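Local coordinates for sorbitol dehydrogenase (Gluconobacter oxydans, PDB 5ITG), which probably oxidises D-sorbitol to L-sorbose with an NADP cofactor, as a Rossmann-fold member of the mannitol dehydrogenase family, at residues S408-L413 and L447-F452; D441-S446 and L470-R475. All blocks are in the same frame, centred on the assembly; numbering follows the deposited sequence.

Contact 1: residues S408-L413 and L447-F452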
loop_
_atom_site.group_PDB
_atom_site.type_symbol
_atom_site.label_atom_id
_atom_site.label_comp_id
_atom_site.label_asym_id
_atom_site.label_seq_id
_atom_site.Cartn_x
_atom_site.Cartn_y
_atom_site.Cartn_z
ATOM N N SER A 408 19.049 -18.250 -5.343
ATOM C CA SER A 408 18.692 -17.414 -6.485
ATOM C C SER A 408 18.989 -15.954 -6.176
ATOM O O SER A 408 19.517 -15.223 -7.018
ATOM C CB SER A 408 17.203 -17.575 -6.824
ATOM O OG SER A 408 16.960 -18.828 -7.435
ATOM N N TYR A 409 18.635 -15.530 -4.969
ATOM C CA TYR A 409 18.894 -14.169 -4.535
ATOM C C TYR A 409 20.406 -13.910 -4.582
ATOM O O TYR A 409 20.857 -12.905 -5.141
ATOM C CB TYR A 409 18.372 -13.958 -3.106
ATOM C CG TYR A 409 18.780 -12.631 -2.497
ATOM C CD1 TYR A 409 18.310 -11.426 -3.013
ATOM C CD2 TYR A 409 19.659 -12.585 -1.416
ATOM C CE1 TYR A 409 18.713 -10.196 -2.468
ATOM C CE2 TYR A 409 20.064 -11.368 -0.864
ATOM C CZ TYR A 409 19.590 -10.179 -1.395
ATOM O OH TYR A 409 20.003 -8.975 -0.857
ATOM N N LEU A 410 21.181 -14.821 -4.001
ATOM C CA LEU A 410 22.635 -14.674 -3.969
ATOM C C LEU A 410 23.269 -14.655 -5.357
ATOM O O LEU A 410 24.201 -13.890 -5.608
ATOM C CB LEU A 410 23.261 -15.781 -3.115
ATOM C CG LEU A 410 22.912 -15.629 -1.630
ATOM C CD1 LEU A 410 23.548 -16.747 -0.813
ATOM C CD2 LEU A 410 23.386 -14.258 -1.149
ATOM N N GLU A 411 22.772 -15.493 -6.258
ATOM C CA GLU A 411 23.306 -15.513 -7.611
ATOM C C GLU A 411 22.860 -14.264 -8.380
ATOM O O GLU A 411 23.619 -13.717 -9.181
ATOM C CB GLU A 411 22.873 -16.791 -8.330
ATOM C CG GLU A 411 23.610 -18.029 -7.827
ATOM C CD GLU A 411 25.119 -17.928 -8.039
ATOM O OE1 GLU A 411 25.540 -17.762 -9.203
ATOM O OE2 GLU A 411 25.882 -18.017 -7.048
HETATM N N MSE A 412 21.639 -13.799 -8.120
HETATM C CA MSE A 412 21.114 -12.607 -8.789
HETATM C C MSE A 412 22.001 -11.405 -8.454
HETATM O O MSE A 412 22.257 -10.539 -9.294
HETATM C CB MSE A 412 19.669 -12.339 -8.336
HETATM C CG MSE A 412 19.013 -11.098 -8.941
HETATM SE SE MSE A 412 19.457 -9.423 -8.035
HETATM C CE MSE A 412 18.681 -9.796 -6.278
ATOM N N LEU A 413 22.482 -11.371 -7.218
ATOM C CA LEU A 413 23.335 -10.279 -6.751
ATOM C C LEU A 413 24.610 -10.085 -7.583
ATOM O O LEU A 413 25.152 -8.978 -7.641
ATOM C CB LEU A 413 23.707 -10.519 -5.282
ATOM C CG LEU A 413 23.052 -9.695 -4.165
ATOM C CD1 LEU A 413 21.622 -9.342 -4.498
ATOM C CD2 LEU A 413 23.142 -10.482 -2.862
ATOM N N LEU A 447 26.700 -15.895 2.265
ATOM C CA LEU A 447 25.733 -16.453 3.204
ATOM C C LEU A 447 25.739 -15.572 4.452
ATOM O O LEU A 447 24.794 -15.578 5.240
ATOM C CB LEU A 447 26.100 -17.891 3.575
ATOM C CG LEU A 447 25.790 -18.973 2.535
ATOM C CD1 LEU A 447 26.344 -20.310 2.993
ATOM C CD2 LEU A 447 24.288 -19.070 2.337
ATOM N N LYS A 448 26.810 -14.797 4.615
ATOM C CA LYS A 448 26.933 -13.903 5.761
ATOM C C LYS A 448 26.210 -12.567 5.575
ATOM O O LYS A 448 26.176 -11.756 6.500
ATOM C CB LYS A 448 28.415 -13.643 6.065
ATOM C CG LYS A 448 29.228 -14.915 6.272
ATOM C CD LYS A 448 30.718 -14.614 6.417
ATOM C CE LYS A 448 31.310 -14.029 5.136
ATOM N NZ LYS A 448 32.735 -13.651 5.336
ATOM N N LEU A 449 25.632 -12.326 4.396
ATOM C CA LEU A 449 24.924 -11.061 4.170
ATOM C C LEU A 449 23.830 -10.894 5.222
ATOM O O LEU A 449 23.288 -11.874 5.718
ATOM C CB LEU A 449 24.311 -11.013 2.767
ATOM C CG LEU A 449 25.299 -10.875 1.604
ATOM C CD1 LEU A 449 24.575 -11.063 0.272
ATOM C CD2 LEU A 449 25.974 -9.509 1.671
ATOM N N PRO A 450 23.498 -9.643 5.574
ATOM C CA PRO A 450 22.470 -9.324 6.574
ATOM C C PRO A 450 21.071 -9.835 6.229
ATOM O O PRO A 450 20.218 -9.971 7.105
ATOM C CB PRO A 450 22.502 -7.797 6.633
ATOM C CG PRO A 450 23.903 -7.453 6.213
ATOM C CD PRO A 450 24.133 -8.413 5.071
ATOM N N ALA A 451 20.841 -10.115 4.952
ATOM C CA ALA A 451 19.538 -10.583 4.487
ATOM C C ALA A 451 19.012 -11.808 5.234
ATOM O O ALA A 451 17.798 -11.960 5.403
ATOM C CB ALA A 451 19.605 -10.891 2.983
ATOM N N PHE A 452 19.925 -12.659 5.691
ATOM C CA PHE A 452 19.563 -13.899 6.363
ATOM C C PHE A 452 19.694 -13.899 7.889
ATOM O O PHE A 452 19.598 -14.956 8.524
ATOM C CB PHE A 452 20.399 -15.030 5.756
ATOM C CG PHE A 452 20.565 -14.912 4.260
ATOM C CD1 PHE A 452 19.452 -14.761 3.430
ATOM C CD2 PHE A 452 21.833 -14.901 3.684
ATOM C CE1 PHE A 452 19.600 -14.595 2.046
ATOM C CE2 PHE A 452 21.993 -14.736 2.301
ATOM C CZ PHE A 452 20.876 -14.581 1.481
#
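Leu-410 and Phe-452 reach toward each other tip to tip, the methyl CD2 of Leu-410 lying in the plane of the Phe-452 ring at its edge, 3.6 Å from CZ. The same CZ lies 3.7 Å from CD2 of Tyr-409, near the plane of the tyrosine ring, and the two aromatic side chains cross obliquely. In Tyr-409 CG stands anti to the backbone N (chi1 171°), on the side of helix 400-412 that faces the loop. Ala-451 is small enough to fit beside this ring, its CB 3.9 Å from CE2 of Tyr-409. Around Leu-410 the other leucines are set differently: Leu-447 crosses it at about a right angle, while Leu-449 slides past it in the opposite direction, with CD1 3.7 Å from Leu-410 CD2. CD1 of Leu-449 also meets CD2 of Leu-413 tip to tip at 3.5 Å, a tight pair of methyls. Tyr-409 suits the border of this cluster, since its OH hydrogen-bonds to Glu-427 and Tyr-430 while its ring carbons serve the apolar side. No hydrogen bond joins the segments, so their hold on each other rests on the shape and close fit of branched and aromatic carbon groups.

Contact 2: residues D441-S446 and L470-R475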
loop_
_atom_site.group_PDB
_atom_site.type_symbol
_atom_site.label_atom_id
_atom_site.label_comp_id
_atom_site.label_asym_id
_atom_site.label_seq_id
_atom_site.Cartn_x
_atom_site.Cartn_y
_atom_site.Cartn_z
ATOM N N ASP A 441 33.583 -14.884 -5.790
ATOM C CA ASP A 441 33.429 -15.964 -6.755
ATOM C C ASP A 441 33.133 -17.300 -6.101
ATOM O O ASP A 441 32.751 -18.254 -6.780
ATOM C CB ASP A 441 34.676 -16.091 -7.631
ATOM C CG ASP A 441 34.810 -14.948 -8.611
ATOM O OD1 ASP A 441 33.801 -14.624 -9.279
ATOM O OD2 ASP A 441 35.919 -14.379 -8.721
ATOM N N ASP A 442 33.312 -17.378 -4.787
ATOM C CA ASP A 442 33.029 -18.620 -4.087
ATOM C C ASP A 442 31.520 -18.763 -3.969
ATOM O O ASP A 442 30.768 -18.029 -4.615
ATOM C CB ASP A 442 33.675 -18.631 -2.700
ATOM C CG ASP A 442 33.152 -17.532 -1.802
ATOM O OD1 ASP A 442 31.929 -17.500 -1.548
ATOM O OD2 ASP A 442 33.969 -16.704 -1.345
ATOM N N PHE A 443 31.077 -19.704 -3.145
ATOM C CA PHE A 443 29.652 -19.947 -2.968
ATOM C C PHE A 443 29.252 -19.931 -1.499
ATOM O O PHE A 443 28.136 -20.326 -1.162
ATOM C CB PHE A 443 29.289 -21.305 -3.566
ATOM C CG PHE A 443 29.566 -21.414 -5.037
ATOM C CD1 PHE A 443 28.727 -20.802 -5.963
ATOM C CD2 PHE A 443 30.663 -22.131 -5.499
ATOM C CE1 PHE A 443 28.978 -20.904 -7.327
ATOM C CE2 PHE A 443 30.921 -22.239 -6.859
ATOM C CZ PHE A 443 30.076 -21.624 -7.777
ATOM N N GLU A 444 30.152 -19.474 -0.632
ATOM C CA GLU A 444 29.882 -19.454 0.805
ATOM C C GLU A 444 29.867 -18.072 1.446
ATOM O O GLU A 444 29.075 -17.812 2.348
ATOM C CB GLU A 444 30.920 -20.304 1.533
ATOM C CG GLU A 444 31.051 -21.714 1.007
ATOM C CD GLU A 444 32.245 -22.436 1.597
ATOM O OE1 GLU A 444 32.318 -22.550 2.840
ATOM O OE2 GLU A 444 33.111 -22.889 0.815
ATOM N N SER A 445 30.751 -17.195 0.987
ATOM C CA SER A 445 30.863 -15.856 1.549
ATOM C C SER A 445 29.571 -15.067 1.717
ATOM O O SER A 445 29.304 -14.561 2.803
ATOM C CB SER A 445 31.850 -15.022 0.730
ATOM O OG SER A 445 33.145 -15.588 0.785
ATOM N N SER A 446 28.772 -14.960 0.658
ATOM C CA SER A 446 27.541 -14.178 0.739
ATOM C C SER A 446 26.461 -14.731 1.670
ATOM O O SER A 446 25.426 -14.100 1.858
ATOM C CB SER A 446 26.963 -13.910 -0.666
ATOM O OG SER A 446 26.786 -15.095 -1.411
ATOM N N LEU A 470 22.912 -25.582 -4.451
ATOM C CA LEU A 470 22.075 -24.980 -5.489
ATOM C C LEU A 470 22.751 -23.822 -6.217
ATOM O O LEU A 470 22.568 -23.659 -7.425
ATOM C CB LEU A 470 20.734 -24.518 -4.892
ATOM C CG LEU A 470 19.905 -25.655 -4.279
ATOM C CD1 LEU A 470 18.625 -25.113 -3.668
ATOM C CD2 LEU A 470 19.589 -26.693 -5.352
ATOM N N ARG A 471 23.525 -23.016 -5.491
ATOM C CA ARG A 471 24.232 -21.900 -6.113
ATOM C C ARG A 471 25.181 -22.483 -7.152
ATOM O O ARG A 471 25.347 -21.931 -8.238
ATOM C CB ARG A 471 25.051 -21.104 -5.091
ATOM C CG ARG A 471 24.242 -20.229 -4.138
ATOM C CD ARG A 471 25.161 -19.278 -3.368
ATOM N NE ARG A 471 25.807 -18.322 -4.262
ATOM C CZ ARG A 471 26.703 -17.410 -3.889
ATOM N NH1 ARG A 471 27.083 -17.318 -2.621
ATOM N NH2 ARG A 471 27.217 -16.584 -4.792
ATOM N N LYS A 472 25.801 -23.603 -6.801
ATOM C CA LYS A 472 26.737 -24.264 -7.702
ATOM C C LYS A 472 26.037 -24.709 -8.979
ATOM O O LYS A 472 26.548 -24.504 -10.080
ATOM C CB LYS A 472 27.385 -25.458 -6.999
ATOM C CG LYS A 472 28.514 -25.065 -6.050
ATOM C CD LYS A 472 28.946 -26.241 -5.188
ATOM C CE LYS A 472 30.346 -26.047 -4.617
ATOM N NZ LYS A 472 30.488 -24.819 -3.788
ATOM N N ILE A 473 24.860 -25.305 -8.831
ATOM C CA ILE A 473 24.092 -25.761 -9.982
ATOM C C ILE A 473 23.648 -24.569 -10.832
ATOM O O ILE A 473 23.755 -24.598 -12.056
ATOM C CB ILE A 473 22.853 -26.554 -9.535
ATOM C CG1 ILE A 473 23.296 -27.843 -8.838
ATOM C CG2 ILE A 473 21.954 -26.845 -10.739
ATOM C CD1 ILE A 473 22.164 -28.653 -8.247
ATOM N N ILE A 474 23.160 -23.521 -10.172
ATOM C CA ILE A 474 22.708 -22.321 -10.865
ATOM C C ILE A 474 23.814 -21.690 -11.697
ATOM O O ILE A 474 23.583 -21.251 -12.820
ATOM C CB ILE A 474 22.213 -21.231 -9.880
ATOM C CG1 ILE A 474 20.903 -21.665 -9.220
ATOM C CG2 ILE A 474 22.029 -19.913 -10.621
ATOM C CD1 ILE A 474 20.369 -20.666 -8.220
ATOM N N ARG A 475 25.018 -21.626 -11.144
ATOM C CA ARG A 475 26.105 -21.002 -11.879
ATOM C C ARG A 475 26.593 -21.831 -13.063
ATOM O O ARG A 475 26.967 -21.280 -14.094
ATOM C CB ARG A 475 27.284 -20.692 -10.957
ATOM C CG ARG A 475 28.289 -19.748 -11.606
ATOM C CD ARG A 475 29.258 -19.200 -10.607
ATOM N NE ARG A 475 28.582 -18.531 -9.502
ATOM C CZ ARG A 475 29.224 -17.978 -8.482
ATOM N NH1 ARG A 475 30.549 -18.014 -8.445
ATOM N NH2 ARG A 475 28.552 -17.418 -7.491
HETATM O O HOH W 1 29.639 -15.833 -2.127
#
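The carboxylate oxygen OD1 of Asp-442 accepts from two backbone amides, Glu-444 N at 2.8 Å and Ser-445 N at 2.8 Å, both reaching it from the same face of the carboxylate plane. It also accepts from a water, and Ser-445 OG donates to OD2 at 2.5 Å, so the acid is gripped at both oxygens and holds the turn in shape. The water passes this grip to the helix, accepting from Ser-446 N and from Arg-471 NH1, the latter at 3.0 Å. Phe-443, within this turn, lies among the long side chains of helix 461-477. CG of Lys-472 sits over one face of its ring, 3.8 Å from the centroid, in a CH-pi contact; the lysine chain bends at its last torsion (chi4 58°). CB of Arg-471 is 3.8 Å from Phe-443 CD1, its guanidinium plane 82° from the ring. Arg-475 comes at the ring tip to tip, but is modelled too close for the detail to be trusted; its NH1 makes a weak bond of 2.8 Å to Asp-441 O. Both arginines share Glu-411 as partner, which would partly offset their positive charge, Arg-471 being buried. An alanine in place of Phe-443 would probably open a gap beside Arg-471 CB and, with no ring face under its CG, leave Lys-472 freer to turn. Arginine suits this partly exposed face because its guanidinium finds polar partners, and lysine because its methylenes cover the ring at an exposed position. The bonds from Glu-444 N and Ser-445 N to Asp-442 OD1 define an Asx turn and the wider Asx motif, here leading into the 3-10 segment that starts at Ser-445.

In the fold
Both contacts pin the long loop between helices 432-439 and 461-477, in the region of the mannitol dehydrogenase C-terminal domain: contact 1 holds its later part to helix 400-412, contact 2 its earlier part to helix 461-477. Contact 1 is buried and wholly apolar across its segments; contact 2 lies farther from the centre of the chain, is partly exposed and mixes charge, water and an aromatic ring. Their centres are about 10 Å apart, and Glu-411 ties them, its OE2 forming salt bridges to Arg-471 NE and Arg-475 NH2 at 2.8 Å each. Leu-410 and Phe-452 also pack on Ser-446, where the apolar cluster gives way to the polar turn.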